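Local coordinates for branched-chain phosphotransacylase (Enterococcus faecalis, PDB 1YCO), which probably transfers branched-chain acyl groups between coenzyme A and phosphate, at residues H147-F160 / Q181-A194. Sequence-based numbering, arbitrary orientation.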
ATOM      1  N   HIS A 147       4.315  -6.877  26.040  1.00 53.95           N
ATOM      2  CA  HIS A 147       5.542  -6.429  26.692  1.00 54.52           C
ATOM      3  C   HIS A 147       6.736  -6.209  25.754  1.00 52.76           C
ATOM      4  O   HIS A 147       7.405  -5.176  25.834  1.00 53.72           O
ATOM      5  CB  HIS A 147       5.939  -7.427  27.783  1.00 58.10           C
ATOM      6  CG  HIS A 147       4.913  -7.580  28.864  1.00 61.41           C
ATOM      7  ND1 HIS A 147       4.784  -6.685  29.905  1.00 63.97           N
ATOM      8  CD2 HIS A 147       3.970  -8.532  29.067  1.00 62.90           C
ATOM      9  CE1 HIS A 147       3.809  -7.080  30.705  1.00 64.55           C
ATOM     10  NE2 HIS A 147       3.300  -8.199  30.220  1.00 64.98           N
ATOM     11  N   HIS A 148       7.009  -7.181  24.882  1.00 50.52           N
ATOM     12  CA  HIS A 148       8.131  -7.091  23.944  1.00 47.13           C
ATOM     13  C   HIS A 148       7.673  -7.180  22.484  1.00 43.26           C
ATOM     14  O   HIS A 148       7.934  -8.167  21.800  1.00 42.16           O
ATOM     15  CB  HIS A 148       9.142  -8.211  24.222  1.00 50.53           C
ATOM     16  CG  HIS A 148      10.497  -7.952  23.636  1.00 53.77           C
ATOM     17  ND1 HIS A 148      11.382  -7.047  24.184  1.00 54.47           N
ATOM     18  CD2 HIS A 148      11.095  -8.434  22.520  1.00 54.31           C
ATOM     19  CE1 HIS A 148      12.467  -6.983  23.430  1.00 54.44           C
ATOM     20  NE2 HIS A 148      12.317  -7.814  22.415  1.00 55.92           N
ATOM     21  N   PRO A 149       6.999  -6.136  21.985  1.00 40.04           N
ATOM     22  CA  PRO A 149       6.498  -6.091  20.606  1.00 37.05           C
ATOM     23  C   PRO A 149       7.538  -6.064  19.487  1.00 35.35           C
ATOM     24  O   PRO A 149       8.573  -5.408  19.596  1.00 36.42           O
ATOM     25  CB  PRO A 149       5.645  -4.829  20.601  1.00 38.05           C
ATOM     26  CG  PRO A 149       6.372  -3.948  21.565  1.00 39.44           C
ATOM     27  CD  PRO A 149       6.641  -4.900  22.703  1.00 39.75           C
ATOM     28  N   LYS A 150       7.247  -6.779  18.408  1.00 31.74           N
ATOM     29  CA  LYS A 150       8.131  -6.795  17.261  1.00 30.06           C
ATOM     30  C   LYS A 150       7.704  -5.648  16.352  1.00 29.73           C
ATOM     31  O   LYS A 150       6.534  -5.531  15.963  1.00 27.47           O
ATOM     32  CB  LYS A 150       8.058  -8.144  16.536  1.00 31.90           C
ATOM     33  CG  LYS A 150       8.539  -9.297  17.415  1.00 33.43           C
ATOM     34  CD  LYS A 150       8.704 -10.597  16.673  1.00 37.43           C
ATOM     35  CE  LYS A 150       9.042 -11.731  17.653  1.00 40.94           C
ATOM     36  NZ  LYS A 150       9.613 -12.949  16.983  1.00 42.54           N
ATOM     37  N   ILE A 151       8.670  -4.787  16.044  1.00 28.19           N
ATOM     38  CA  ILE A 151       8.446  -3.609  15.221  1.00 25.76           C
ATOM     39  C   ILE A 151       9.267  -3.674  13.946  1.00 27.34           C
ATOM     40  O   ILE A 151      10.497  -3.541  13.947  1.00 28.59           O
ATOM     41  CB  ILE A 151       8.794  -2.336  16.015  1.00 26.24           C
ATOM     42  CG1 ILE A 151       8.037  -2.383  17.357  1.00 26.43           C
ATOM     43  CG2 ILE A 151       8.424  -1.095  15.219  1.00 21.63           C
ATOM     44  CD1 ILE A 151       8.343  -1.238  18.303  1.00 31.48           C
ATOM     45  N   ALA A 152       8.550  -3.885  12.856  1.00 25.82           N
ATOM     46  CA  ALA A 152       9.130  -3.987  11.546  1.00 27.33           C
ATOM     47  C   ALA A 152       9.088  -2.661  10.801  1.00 27.16           C
ATOM     48  O   ALA A 152       8.031  -2.032  10.665  1.00 26.07           O
ATOM     49  CB  ALA A 152       8.396  -5.062  10.743  1.00 28.54           C
ATOM     50  N   LEU A 153      10.259  -2.246  10.333  1.00 26.38           N
ATOM     51  CA  LEU A 153      10.410  -1.021   9.563  1.00 28.35           C
ATOM     52  C   LEU A 153      10.310  -1.454   8.108  1.00 27.87           C
ATOM     53  O   LEU A 153      11.246  -2.018   7.542  1.00 28.25           O
ATOM     54  CB  LEU A 153      11.770  -0.394   9.852  1.00 28.24           C
ATOM     55  CG  LEU A 153      11.985  -0.183  11.352  1.00 29.18           C
ATOM     56  CD1 LEU A 153      13.347   0.459  11.602  1.00 29.18           C
ATOM     57  CD2 LEU A 153      10.866   0.714  11.894  1.00 29.26           C
ATOM     58  N   LEU A 154       9.153  -1.193   7.515  1.00 30.09           N
ATOM     59  CA  LEU A 154       8.864  -1.576   6.139  1.00 31.42           C
ATOM     60  C   LEU A 154       9.566  -0.830   5.033  1.00 32.56           C
ATOM     61  O   LEU A 154       9.716   0.386   5.082  1.00 33.83           O
ATOM     62  CB  LEU A 154       7.369  -1.473   5.882  1.00 32.72           C
ATOM     63  CG  LEU A 154       6.465  -2.531   6.485  1.00 34.97           C
ATOM     64  CD1 LEU A 154       5.036  -2.218   6.048  1.00 36.27           C
ATOM     65  CD2 LEU A 154       6.873  -3.918   5.988  1.00 34.78           C
ATOM     66  N   SER A 155       9.974  -1.583   4.020  1.00 35.36           N
ATOM     67  CA  SER A 155      10.626  -1.028   2.840  1.00 38.17           C
ATOM     68  C   SER A 155      10.372  -1.982   1.669  1.00 40.97           C
ATOM     69  O   SER A 155      10.005  -3.135   1.877  1.00 41.43           O
ATOM     70  CB  SER A 155      12.127  -0.860   3.083  1.00 37.86           C
ATOM     71  OG  SER A 155      12.742  -0.217   1.983  1.00 35.59           O
ATOM     72  N   ALA A 156      10.556  -1.495   0.445  1.00 44.93           N
ATOM     73  CA  ALA A 156      10.325  -2.302  -0.753  1.00 48.54           C
ATOM     74  C   ALA A 156      11.210  -3.541  -0.840  1.00 52.41           C
ATOM     75  O   ALA A 156      10.734  -4.647  -1.138  1.00 52.65           O
ATOM     76  CB  ALA A 156      10.508  -1.447  -2.001  1.00 48.81           C
ATOM     77  N   ALA A 157      12.501  -3.365  -0.585  1.00 56.49           N
ATOM     78  CA  ALA A 157      13.441  -4.491  -0.631  1.00 59.27           C
ATOM     79  C   ALA A 157      13.710  -5.052   0.766  1.00 59.76           C
ATOM     80  O   ALA A 157      13.556  -4.351   1.766  1.00 60.16           O
ATOM     81  CB  ALA A 157      14.755  -4.038  -1.291  1.00 58.41           C
ATOM     82  N   GLU A 158      14.102  -6.320   0.824  1.00 61.47           N
ATOM     83  CA  GLU A 158      14.405  -6.980   2.096  1.00 61.55           C
ATOM     84  C   GLU A 158      15.899  -6.758   2.366  1.00 61.15           C
ATOM     85  O   GLU A 158      16.305  -6.414   3.478  1.00 61.18           O
ATOM     86  CB  GLU A 158      14.096  -8.486   2.004  1.00 63.58           C
ATOM     87  CG  GLU A 158      13.061  -8.874   0.918  1.00 64.57           C
ATOM     88  CD  GLU A 158      13.710  -9.263  -0.415  1.00 66.22           C
ATOM     89  OE1 GLU A 158      14.681  -8.580  -0.834  1.00 65.56           O
ATOM     90  OE2 GLU A 158      13.243 -10.247  -1.047  1.00 66.07           O
ATOM     91  N   ASN A 159      16.707  -6.957   1.329  1.00 59.22           N
ATOM     92  CA  ASN A 159      18.146  -6.759   1.419  1.00 58.03           C
ATOM     93  C   ASN A 159      18.435  -5.277   1.211  1.00 55.94           C
ATOM     94  O   ASN A 159      17.784  -4.619   0.399  1.00 55.53           O
ATOM     95  CB  ASN A 159      18.868  -7.597   0.352  1.00 60.17           C
ATOM     96  CG  ASN A 159      18.663  -9.098   0.549  1.00 61.27           C
ATOM     97  OD1 ASN A 159      19.043  -9.653   1.580  1.00 62.98           O
ATOM     98  ND2 ASN A 159      18.057  -9.758  -0.436  1.00 61.20           N
ATOM     99  N   PHE A 160      19.415  -4.760   1.941  1.00 53.87           N
ATOM    100  CA  PHE A 160      19.772  -3.353   1.862  1.00 52.01           C
ATOM    101  C   PHE A 160      19.980  -2.819   0.446  1.00 52.32           C
ATOM    102  O   PHE A 160      20.703  -3.406  -0.356  1.00 53.36           O
ATOM    103  CB  PHE A 160      21.030  -3.090   2.683  1.00 50.90           C
ATOM    104  CG  PHE A 160      21.344  -1.642   2.837  1.00 50.81           C
ATOM    105  CD1 PHE A 160      20.510  -0.819   3.592  1.00 50.61           C
ATOM    106  CD2 PHE A 160      22.462  -1.092   2.218  1.00 50.74           C
ATOM    107  CE1 PHE A 160      20.775   0.535   3.730  1.00 49.74           C
ATOM    108  CE2 PHE A 160      22.742   0.260   2.345  1.00 52.10           C
ATOM    109  CZ  PHE A 160      21.894   1.078   3.108  1.00 53.07           C
ATOM    110  N   GLN A 181      16.082  -2.889  25.249  1.00 53.50           N
ATOM    111  CA  GLN A 181      15.578  -4.264  25.256  1.00 53.07           C
ATOM    112  C   GLN A 181      14.060  -4.320  25.463  1.00 51.31           C
ATOM    113  O   GLN A 181      13.500  -5.384  25.725  1.00 50.21           O
ATOM    114  CB  GLN A 181      16.278  -5.076  26.355  1.00 54.62           C
ATOM    115  CG  GLN A 181      17.746  -5.422  26.077  1.00 56.74           C
ATOM    116  CD  GLN A 181      17.920  -6.581  25.093  1.00 59.68           C
ATOM    117  OE1 GLN A 181      17.520  -7.720  25.375  1.00 58.15           O
ATOM    118  NE2 GLN A 181      18.520  -6.294  23.930  1.00 61.06           N
ATOM    119  N   GLU A 182      13.401  -3.173  25.345  1.00 50.46           N
ATOM    120  CA  GLU A 182      11.958  -3.110  25.517  1.00 50.59           C
ATOM    121  C   GLU A 182      11.209  -3.706  24.326  1.00 48.09           C
ATOM    122  O   GLU A 182      10.097  -4.209  24.477  1.00 47.49           O
ATOM    123  CB  GLU A 182      11.519  -1.662  25.743  1.00 54.36           C
ATOM    124  CG  GLU A 182      11.932  -1.100  27.088  1.00 58.16           C
ATOM    125  CD  GLU A 182      11.437   0.309  27.300  1.00 61.45           C
ATOM    126  OE1 GLU A 182      11.969   1.227  26.629  1.00 63.22           O
ATOM    127  OE2 GLU A 182      10.513   0.497  28.130  1.00 61.36           O
ATOM    128  N   ALA A 183      11.818  -3.657  23.147  1.00 45.52           N
ATOM    129  CA  ALA A 183      11.186  -4.215  21.952  1.00 43.39           C
ATOM    130  C   ALA A 183      12.202  -4.558  20.879  1.00 41.63           C
ATOM    131  O   ALA A 183      13.355  -4.133  20.934  1.00 42.01           O
ATOM    132  CB  ALA A 183      10.156  -3.236  21.390  1.00 42.26           C
ATOM    133  N   THR A 184      11.766  -5.345  19.907  1.00 38.56           N
ATOM    134  CA  THR A 184      12.633  -5.716  18.809  1.00 37.68           C
ATOM    135  C   THR A 184      12.240  -4.883  17.587  1.00 36.62           C
ATOM    136  O   THR A 184      11.171  -5.078  17.016  1.00 36.89           O
ATOM    137  CB  THR A 184      12.504  -7.215  18.464  1.00 37.89           C
ATOM    138  OG1 THR A 184      12.869  -8.002  19.603  1.00 38.89           O
ATOM    139  CG2 THR A 184      13.420  -7.567  17.304  1.00 36.40           C
ATOM    140  N   VAL A 185      13.104  -3.944  17.211  1.00 35.86           N
ATOM    141  CA  VAL A 185      12.870  -3.080  16.057  1.00 35.96           C
ATOM    142  C   VAL A 185      13.851  -3.458  14.946  1.00 35.75           C
ATOM    143  O   VAL A 185      15.065  -3.424  15.154  1.00 36.99           O
ATOM    144  CB  VAL A 185      13.084  -1.585  16.423  1.00 35.07           C
ATOM    145  CG1 VAL A 185      12.657  -0.698  15.270  1.00 35.53           C
ATOM    146  CG2 VAL A 185      12.291  -1.225  17.676  1.00 36.25           C
ATOM    147  N   PHE A 186      13.328  -3.824  13.772  1.00 35.16           N
ATOM    148  CA  PHE A 186      14.176  -4.204  12.633  1.00 32.87           C
ATOM    149  C   PHE A 186      13.646  -3.845  11.240  1.00 31.17           C
ATOM    150  O   PHE A 186      12.454  -3.957  10.962  1.00 31.19           O
ATOM    151  CB  PHE A 186      14.460  -5.708  12.635  1.00 32.07           C
ATOM    152  CG  PHE A 186      15.396  -6.139  11.533  1.00 33.61           C
ATOM    153  CD1 PHE A 186      16.764  -5.883  11.632  1.00 34.78           C
ATOM    154  CD2 PHE A 186      14.915  -6.734  10.379  1.00 34.72           C
ATOM    155  CE1 PHE A 186      17.639  -6.207  10.602  1.00 33.51           C
ATOM    156  CE2 PHE A 186      15.782  -7.062   9.342  1.00 36.88           C
ATOM    157  CZ  PHE A 186      17.151  -6.793   9.460  1.00 37.35           C
ATOM    158  N   GLY A 187      14.569  -3.460  10.369  1.00 29.82           N
ATOM    159  CA  GLY A 187      14.260  -3.105   8.998  1.00 29.86           C
ATOM    160  C   GLY A 187      15.596  -2.934   8.280  1.00 31.23           C
ATOM    161  O   GLY A 187      16.628  -2.838   8.938  1.00 32.82           O
ATOM    162  N   PRO A 188      15.625  -2.883   6.944  1.00 31.02           N
ATOM    163  CA  PRO A 188      14.486  -2.970   6.028  1.00 31.89           C
ATOM    164  C   PRO A 188      13.826  -4.354   5.994  1.00 32.77           C
ATOM    165  O   PRO A 188      14.498  -5.381   6.024  1.00 32.98           O
ATOM    166  CB  PRO A 188      15.097  -2.631   4.661  1.00 31.32           C
ATOM    167  CG  PRO A 188      16.423  -2.040   4.957  1.00 33.89           C
ATOM    168  CD  PRO A 188      16.880  -2.745   6.195  1.00 30.63           C
ATOM    169  N   LEU A 189      12.504  -4.369   5.919  1.00 34.15           N
ATOM    170  CA  LEU A 189      11.764  -5.613   5.833  1.00 31.98           C
ATOM    171  C   LEU A 189      10.613  -5.355   4.884  1.00 31.27           C
ATOM    172  O   LEU A 189      10.025  -4.276   4.886  1.00 29.29           O
ATOM    173  CB  LEU A 189      11.189  -6.046   7.182  1.00 34.54           C
ATOM    174  CG  LEU A 189      11.870  -7.127   8.010  1.00 36.75           C
ATOM    175  CD1 LEU A 189      10.894  -7.591   9.084  1.00 36.39           C
ATOM    176  CD2 LEU A 189      12.278  -8.322   7.134  1.00 38.56           C
ATOM    177  N   SER A 190      10.307  -6.366   4.080  1.00 30.00           N
ATOM    178  CA  SER A 190       9.227  -6.301   3.125  1.00 28.20           C
ATOM    179  C   SER A 190       7.969  -6.764   3.839  1.00 27.67           C
ATOM    180  O   SER A 190       8.042  -7.558   4.778  1.00 28.23           O
ATOM    181  CB  SER A 190       9.532  -7.229   1.961  1.00 29.64           C
ATOM    182  OG  SER A 190       9.695  -8.550   2.445  1.00 35.22           O
ATOM    183  N   LEU A 191       6.821  -6.277   3.380  1.00 25.86           N
ATOM    184  CA  LEU A 191       5.525  -6.621   3.966  1.00 25.85           C
ATOM    185  C   LEU A 191       5.308  -8.127   4.156  1.00 24.46           C
ATOM    186  O   LEU A 191       4.868  -8.565   5.212  1.00 25.19           O
ATOM    187  CB  LEU A 191       4.390  -6.040   3.098  1.00 24.38           C
ATOM    188  CG  LEU A 191       2.938  -6.247   3.548  1.00 24.01           C
ATOM    189  CD1 LEU A 191       2.648  -5.372   4.756  1.00 23.36           C
ATOM    190  CD2 LEU A 191       1.973  -5.902   2.407  1.00 20.43           C
ATOM    191  N   ASP A 192       5.594  -8.925   3.137  1.00 26.93           N
ATOM    192  CA  ASP A 192       5.393 -10.371   3.281  1.00 27.95           C
ATOM    193  C   ASP A 192       6.327 -10.971   4.340  1.00 26.74           C
ATOM    194  O   ASP A 192       5.890 -11.765   5.172  1.00 27.54           O
ATOM    195  CB  ASP A 192       5.592 -11.072   1.939  1.00 29.82           C
ATOM    196  CG  ASP A 192       6.895 -10.703   1.297  1.00 36.41           C
ATOM    197  OD1 ASP A 192       7.560  -9.794   1.843  1.00 40.42           O
ATOM    198  OD2 ASP A 192       7.257 -11.299   0.255  1.00 39.16           O
ATOM    199  N   LEU A 193       7.608 -10.607   4.306  1.00 25.86           N
ATOM    200  CA  LEU A 193       8.541 -11.126   5.307  1.00 28.13           C
ATOM    201  C   LEU A 193       8.183 -10.639   6.721  1.00 28.85           C
ATOM    202  O   LEU A 193       8.575 -11.244   7.728  1.00 27.78           O
ATOM    203  CB  LEU A 193       9.991 -10.746   4.975  1.00 28.07           C
ATOM    204  CG  LEU A 193      10.553 -11.497   3.746  1.00 31.98           C
ATOM    205  CD1 LEU A 193      11.880 -10.898   3.308  1.00 30.15           C
ATOM    206  CD2 LEU A 193      10.709 -12.971   4.087  1.00 30.16           C
ATOM    207  N   ALA A 194       7.409  -9.563   6.792  1.00 27.62           N
ATOM    208  CA  ALA A 194       7.005  -9.023   8.076  1.00 27.45           C
ATOM    209  C   ALA A 194       5.734  -9.662   8.663  1.00 28.74           C
ATOM    210  O   ALA A 194       5.614  -9.824   9.888  1.00 29.30           O
ATOM    211  CB  ALA A 194       6.817  -7.521   7.965  1.00 24.60           C
TER
HETATM  212  O   HOH W   1      10.113 -11.309  -1.230  1.00 50.38           O
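Ile151 and Val185 sit side by side on two parallel strands, 150-154 and 184-187, joined through helix 165-177 as a beta-alpha-beta unit. The second strand is outermost in this chain's mixed sheet. The tight part lies mid-strand. Ile151 N donates to Thr184 O at 2.7 Å, and Phe186 N to Ile151 O at 2.9 Å. Ile151 has CG1 anti to its carbonyl carbon (chi1 -52°), which brings CD1 within 4.0 Å of Val185 CG2. Leu153 CD1 meets the other branch, Val185 CG1. Helix 127-143 and strand 215-217 also pack on Ile151 and Leu153. On the opposite sheet face Ala152 CB touches Leu189 CD1 and Ala194 CB.

Leu153 N still bonds Phe186 O. A beta bulge then shifts the register by one, and the chain turns a corner at Pro188, which follows a cis peptide. Past the bulge the pairing goes on with Leu189 N to Leu153 O and Ser155 N to Leu189 O. Leu154 CD2 reaches 3.5 Å from Leu191 N at the start of the next helix.

The looser parts are the exposed His148 end and the partly exposed Glu158. Ala183 CA lies over one face of the His148 imidazole in a CH-pi contact, offset toward the rim. His148 NE2 and Thr184 OG1 share a hydrogen bond of 2.9 Å. Glu158 CB and CG lie against Leu193 CD1, and chi2 (93°) bends the chain beyond them. A water donates to Asp192 OD2 and, weakly, to Glu158 OE2. The helix start beside it is buried. Ser190, its N-cap, donates from OG to Asp192 OD1 at 2.5 Å, while Leu193 N meets the same oxygen from above the carboxylate plane.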